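Local atomic coordinates of 27kDa outer membrane protein (Silicibacter pomeroyi, PDB entry 3GYK), a protein that probably acts as a thiol-disulfide oxidoreductase of the DsbA-like type, the part present here being its thioredoxin-like domain. Residues D6-G18 / D51-I63. Residues are numbered along the deposited sequence; the frame is centred on the assembly and turned at random. Where two conformers were deposited one is given.
Sequences DSLFNDPNAPVLG and DPNVRLVYREWPI. With EDO (1,2-ethanediol), chain H.
Arg-55 reaches from strand 54-60 to Phe-9 O at the end of helix 3-9, a worked example of a long side chain tying helix to sheet. With CG anti to the backbone N (chi1 -174°), its chain runs extended from CG to NE, then turns about CD-NE (chi4 -86°) to present the guanidinium. Arg-55 CG lies alongside Val-16 CG1 at 4.1 Å, and NE hydrogen-bonds a residue adjoining the segments. Arg-55 NH2 (2.9 Å) and NH1 (3.0 Å) take Phe-9 O end-on, in the guanidinium plane. A methionine here would probably leave that carbonyl without both donors. Further along, Arg-59 NH1, 2.8 Å from Asp-11 OD2 in a salt bridge, meets it from above the carboxylate plane; a water links NH1 to Ser-7 O and Leu-8 O. Between the arginines, Val-57 CG1 packs on Ala-14 CB. On the other face Leu-17 CD1 sits over the Tyr-58 ring. Backbone bonds Leu-17 N to Leu-56 O (2.7 Å) and Leu-56 N to Leu-17 O (2.9 Å), extended by Tyr-58 N to Pro-15 O just before strand 16-18, add it as an antiparallel edge strand beside 54-60 in the central sheet of a thioredoxin-like fold.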
loop_
_atom_site.group_PDB
_atom_site.type_symbol
_atom_site.label_atom_id
_atom_site.label_comp_id
_atom_site.label_asym_id
_atom_site.label_seq_id
_atom_site.Cartn_x
_atom_site.Cartn_y
_atom_site.Cartn_z
ATOM N N ASP A 6 13.410 -5.470 9.834
ATOM C CA ASP A 6 13.170 -4.121 10.319
ATOM C C ASP A 6 12.773 -3.169 9.208
ATOM O O ASP A 6 11.829 -2.398 9.377
ATOM C CB ASP A 6 14.381 -3.557 11.055
ATOM C CG ASP A 6 14.444 -3.995 12.493
ATOM O OD1 ASP A 6 13.421 -4.465 13.036
ATOM O OD2 ASP A 6 15.537 -3.872 13.080
ATOM N N SER A 7 13.470 -3.222 8.071
ATOM C CA SER A 7 13.129 -2.338 6.943
ATOM C C SER A 7 11.760 -2.653 6.369
ATOM O O SER A 7 11.055 -1.747 5.921
ATOM C CB SER A 7 14.160 -2.445 5.822
ATOM O OG SER A 7 15.456 -2.284 6.338
ATOM N N LEU A 8 11.387 -3.934 6.370
ATOM C CA LEU A 8 10.126 -4.326 5.746
ATOM C C LEU A 8 8.943 -4.123 6.675
ATOM O O LEU A 8 7.872 -3.668 6.255
ATOM C CB LEU A 8 10.152 -5.776 5.273
ATOM C CG LEU A 8 10.922 -5.976 3.965
ATOM C CD1 LEU A 8 11.116 -7.453 3.734
ATOM C CD2 LEU A 8 10.164 -5.322 2.805
ATOM N N PHE A 9 9.128 -4.488 7.936
ATOM C CA PHE A 9 7.970 -4.595 8.808
ATOM C C PHE A 9 7.899 -3.499 9.851
ATOM O O PHE A 9 6.812 -3.282 10.420
ATOM C CB PHE A 9 7.952 -5.956 9.510
ATOM C CG PHE A 9 7.955 -7.163 8.566
ATOM C CD1 PHE A 9 7.319 -7.129 7.333
ATOM C CD2 PHE A 9 8.562 -8.354 8.968
ATOM C CE1 PHE A 9 7.325 -8.248 6.490
ATOM C CE2 PHE A 9 8.567 -9.487 8.130
ATOM C CZ PHE A 9 7.956 -9.423 6.892
ATOM N N ASN A 10 9.013 -2.810 10.118
ATOM C CA ASN A 10 9.021 -1.811 11.201
ATOM C C ASN A 10 9.405 -0.381 10.798
ATOM O O ASN A 10 9.968 0.382 11.593
ATOM C CB ASN A 10 9.902 -2.301 12.331
ATOM C CG ASN A 10 9.384 -3.596 12.944
ATOM O OD1 ASN A 10 10.143 -4.537 13.127
ATOM N ND2 ASN A 10 8.094 -3.637 13.284
ATOM N N ASP A 11 9.098 -0.023 9.564
ATOM C CA ASP A 11 9.384 1.325 9.074
ATOM C C ASP A 11 8.252 2.290 9.492
ATOM O O ASP A 11 7.097 2.121 9.061
ATOM C CB ASP A 11 9.483 1.233 7.533
ATOM C CG ASP A 11 9.815 2.567 6.883
ATOM O OD1 ASP A 11 9.725 3.594 7.580
ATOM O OD2 ASP A 11 10.126 2.561 5.665
ATOM N N PRO A 12 8.565 3.302 10.314
ATOM C CA PRO A 12 7.481 4.205 10.766
ATOM C C PRO A 12 6.852 5.034 9.653
ATOM O O PRO A 12 5.733 5.557 9.832
ATOM C CB PRO A 12 8.174 5.116 11.780
ATOM C CG PRO A 12 9.600 4.946 11.560
ATOM C CD PRO A 12 9.850 3.617 10.948
ATOM N N ASN A 13 7.542 5.137 8.520
ATOM C CA ASN A 13 7.069 5.937 7.390
ATOM C C ASN A 13 6.245 5.084 6.409
ATOM O O ASN A 13 5.881 5.541 5.327
ATOM C CB ASN A 13 8.265 6.645 6.702
ATOM C CG ASN A 13 7.843 7.834 5.787
ATOM O OD1 ASN A 13 6.762 8.460 5.973
ATOM N ND2 ASN A 13 8.729 8.183 4.837
ATOM N N ALA A 14 5.937 3.840 6.796
ATOM C CA ALA A 14 5.091 2.981 5.950
ATOM C C ALA A 14 3.758 2.760 6.652
ATOM O O ALA A 14 3.741 2.304 7.806
ATOM C CB ALA A 14 5.799 1.617 5.689
ATOM N N PRO A 15 2.637 3.068 5.972
ATOM C CA PRO A 15 1.356 2.867 6.662
ATOM C C PRO A 15 1.122 1.436 7.141
ATOM O O PRO A 15 1.496 0.477 6.470
ATOM C CB PRO A 15 0.314 3.229 5.601
ATOM C CG PRO A 15 1.043 4.182 4.677
ATOM C CD PRO A 15 2.472 3.689 4.640
ATOM N N VAL A 16 0.474 1.326 8.294
ATOM C CA VAL A 16 0.098 0.043 8.852
ATOM C C VAL A 16 -1.430 -0.030 8.929
ATOM O O VAL A 16 -2.068 0.844 9.526
ATOM C CB VAL A 16 0.689 -0.133 10.269
ATOM C CG1 VAL A 16 0.132 -1.403 10.949
ATOM C CG2 VAL A 16 2.237 -0.183 10.195
ATOM N N LEU A 17 -1.995 -1.071 8.328
ATOM C CA LEU A 17 -3.421 -1.367 8.413
ATOM C C LEU A 17 -3.620 -2.722 9.068
ATOM O O LEU A 17 -2.652 -3.371 9.426
ATOM C CB LEU A 17 -4.054 -1.359 7.012
ATOM C CG LEU A 17 -4.230 0.024 6.372
ATOM C CD1 LEU A 17 -2.897 0.585 5.906
ATOM C CD2 LEU A 17 -5.165 -0.135 5.164
ATOM N N GLY A 18 -4.877 -3.134 9.262
ATOM C CA GLY A 18 -5.142 -4.443 9.877
ATOM C C GLY A 18 -4.798 -4.332 11.349
ATOM O O GLY A 18 -4.986 -3.268 11.967
ATOM N N ASP A 51 -9.286 -12.396 8.834
ATOM C CA ASP A 51 -8.176 -12.721 9.727
ATOM C C ASP A 51 -7.771 -11.490 10.538
ATOM O O ASP A 51 -7.024 -10.637 10.047
ATOM C CB ASP A 51 -6.965 -13.223 8.919
ATOM C CG ASP A 51 -5.926 -13.923 9.801
ATOM O OD1 ASP A 51 -5.761 -13.512 10.979
ATOM O OD2 ASP A 51 -5.286 -14.900 9.319
ATOM N N PRO A 52 -8.258 -11.410 11.791
ATOM C CA PRO A 52 -7.995 -10.244 12.624
ATOM C C PRO A 52 -6.583 -10.237 13.214
ATOM O O PRO A 52 -6.274 -9.374 14.038
ATOM C CB PRO A 52 -9.036 -10.373 13.744
ATOM C CG PRO A 52 -9.276 -11.830 13.887
ATOM C CD PRO A 52 -9.115 -12.398 12.469
ATOM N N ASN A 53 -5.746 -11.195 12.816
ATOM C CA ASN A 53 -4.388 -11.284 13.353
ATOM C C ASN A 53 -3.342 -11.029 12.260
ATOM O O ASN A 53 -2.191 -11.468 12.356
ATOM C CB ASN A 53 -4.190 -12.645 14.051
ATOM C CG ASN A 53 -3.060 -12.627 15.079
ATOM O OD1 ASN A 53 -2.690 -11.574 15.612
ATOM N ND2 ASN A 53 -2.558 -13.811 15.414
ATOM N N VAL A 54 -3.759 -10.323 11.207
ATOM C CA VAL A 54 -2.870 -9.965 10.075
ATOM C C VAL A 54 -2.605 -8.469 10.156
ATOM O O VAL A 54 -3.524 -7.650 10.301
ATOM C CB VAL A 54 -3.515 -10.317 8.712
ATOM C CG1 VAL A 54 -2.753 -9.656 7.543
ATOM C CG2 VAL A 54 -3.545 -11.858 8.500
ATOM N N ARG A 55 -1.333 -8.125 10.125
ATOM C CA ARG A 55 -0.858 -6.774 10.041
ATOM C C ARG A 55 -0.528 -6.491 8.578
ATOM O O ARG A 55 0.155 -7.294 7.943
ATOM C CB ARG A 55 0.446 -6.737 10.797
ATOM C CG ARG A 55 1.065 -5.416 10.966
ATOM C CD ARG A 55 2.044 -5.682 12.121
ATOM N NE ARG A 55 2.786 -4.480 12.387
ATOM C CZ ARG A 55 3.891 -4.143 11.744
ATOM N NH1 ARG A 55 4.407 -4.964 10.833
ATOM N NH2 ARG A 55 4.483 -2.991 12.040
ATOM N N LEU A 56 -0.959 -5.344 8.061
ATOM C CA LEU A 56 -0.786 -5.047 6.629
ATOM C C LEU A 56 0.022 -3.769 6.430
ATOM O O LEU A 56 -0.410 -2.696 6.862
ATOM C CB LEU A 56 -2.157 -4.893 5.982
ATOM C CG LEU A 56 -2.195 -4.441 4.531
ATOM C CD1 LEU A 56 -1.693 -5.575 3.673
ATOM C CD2 LEU A 56 -3.623 -4.126 4.190
ATOM N N VAL A 57 1.187 -3.887 5.783
ATOM C CA VAL A 57 2.134 -2.766 5.629
ATOM C C VAL A 57 2.090 -2.345 4.155
ATOM O O VAL A 57 2.178 -3.190 3.250
ATOM C CB VAL A 57 3.585 -3.142 6.068
ATOM C CG1 VAL A 57 4.616 -2.084 5.571
ATOM C CG2 VAL A 57 3.664 -3.285 7.599
ATOM N N TYR A 58 1.977 -1.044 3.910
ATOM C CA TYR A 58 1.883 -0.560 2.532
ATOM C C TYR A 58 3.147 0.122 2.036
ATOM O O TYR A 58 3.702 1.006 2.723
ATOM C CB TYR A 58 0.711 0.412 2.422
ATOM C CG TYR A 58 -0.641 -0.238 2.228
ATOM C CD1 TYR A 58 -0.779 -1.618 2.076
ATOM C CD2 TYR A 58 -1.770 0.543 2.127
ATOM C CE1 TYR A 58 -2.038 -2.200 1.831
ATOM C CE2 TYR A 58 -3.022 -0.026 1.897
ATOM C CZ TYR A 58 -3.146 -1.388 1.740
ATOM O OH TYR A 58 -4.391 -1.929 1.519
ATOM N N ARG A 59 3.587 -0.269 0.835
ATOM C CA ARG A 59 4.643 0.431 0.131
ATOM C C ARG A 59 4.021 1.051 -1.134
ATOM O O ARG A 59 3.637 0.335 -2.094
ATOM C CB ARG A 59 5.771 -0.526 -0.315
ATOM C CG ARG A 59 6.569 -1.228 0.825
ATOM C CD ARG A 59 7.089 -0.291 1.935
ATOM N NE ARG A 59 7.701 0.954 1.464
ATOM C CZ ARG A 59 8.423 1.749 2.250
ATOM N NH1 ARG A 59 8.659 1.376 3.532
ATOM N NH2 ARG A 59 8.865 2.931 1.795
ATOM N N GLU A 60 3.920 2.367 -1.124
ATOM C CA GLU A 60 3.485 3.093 -2.321
ATOM C C GLU A 60 4.643 3.041 -3.282
ATOM O O GLU A 60 5.737 3.549 -2.981
ATOM C CB GLU A 60 3.165 4.542 -1.936
ATOM C CG GLU A 60 2.020 4.667 -0.953
ATOM C CD GLU A 60 0.664 4.872 -1.672
ATOM O OE1 GLU A 60 0.663 5.000 -2.915
ATOM O OE2 GLU A 60 -0.379 4.930 -0.980
ATOM N N TRP A 61 4.415 2.418 -4.444
ATOM C CA TRP A 61 5.465 2.240 -5.446
ATOM C C TRP A 61 4.930 2.695 -6.801
ATOM O O TRP A 61 4.546 1.877 -7.656
ATOM C CB TRP A 61 5.926 0.772 -5.481
ATOM C CG TRP A 61 7.139 0.548 -6.330
ATOM C CD1 TRP A 61 8.130 1.460 -6.621
ATOM C CD2 TRP A 61 7.493 -0.658 -7.020
ATOM N NE1 TRP A 61 9.068 0.892 -7.454
ATOM C CE2 TRP A 61 8.708 -0.403 -7.706
ATOM C CE3 TRP A 61 6.910 -1.939 -7.111
ATOM C CZ2 TRP A 61 9.338 -1.363 -8.506
ATOM C CZ3 TRP A 61 7.551 -2.901 -7.920
ATOM C CH2 TRP A 61 8.736 -2.608 -8.589
ATOM N N PRO A 62 4.829 4.028 -6.973
ATOM C CA PRO A 62 4.289 4.567 -8.227
ATOM C C PRO A 62 5.287 4.357 -9.390
ATOM O O PRO A 62 6.406 4.884 -9.361
ATOM C CB PRO A 62 4.083 6.049 -7.905
ATOM C CG PRO A 62 5.153 6.353 -6.829
ATOM C CD PRO A 62 5.056 5.090 -5.961
ATOM N N ILE A 63 4.877 3.566 -10.370
ATOM C CA ILE A 63 5.751 3.172 -11.491
ATOM C C ILE A 63 5.091 3.333 -12.851
ATOM O O ILE A 63 5.738 3.136 -13.865
ATOM C CB ILE A 63 6.309 1.715 -11.305
ATOM C CG1 ILE A 63 5.169 0.698 -11.173
ATOM C CG2 ILE A 63 7.274 1.656 -10.071
ATOM C CD1 ILE A 63 5.617 -0.801 -11.143
HETATM C C1 EDO H . 13.560 2.048 10.756
HETATM O O1 EDO H . 14.790 2.795 10.777
HETATM C C2 EDO H . 13.779 0.746 9.995
HETATM O O2 EDO H . 12.679 0.519 9.098
HETATM O O HOH W 1 8.547 -1.083 4.817
HETATM O O HOH W 2 10.036 4.598 3.923
#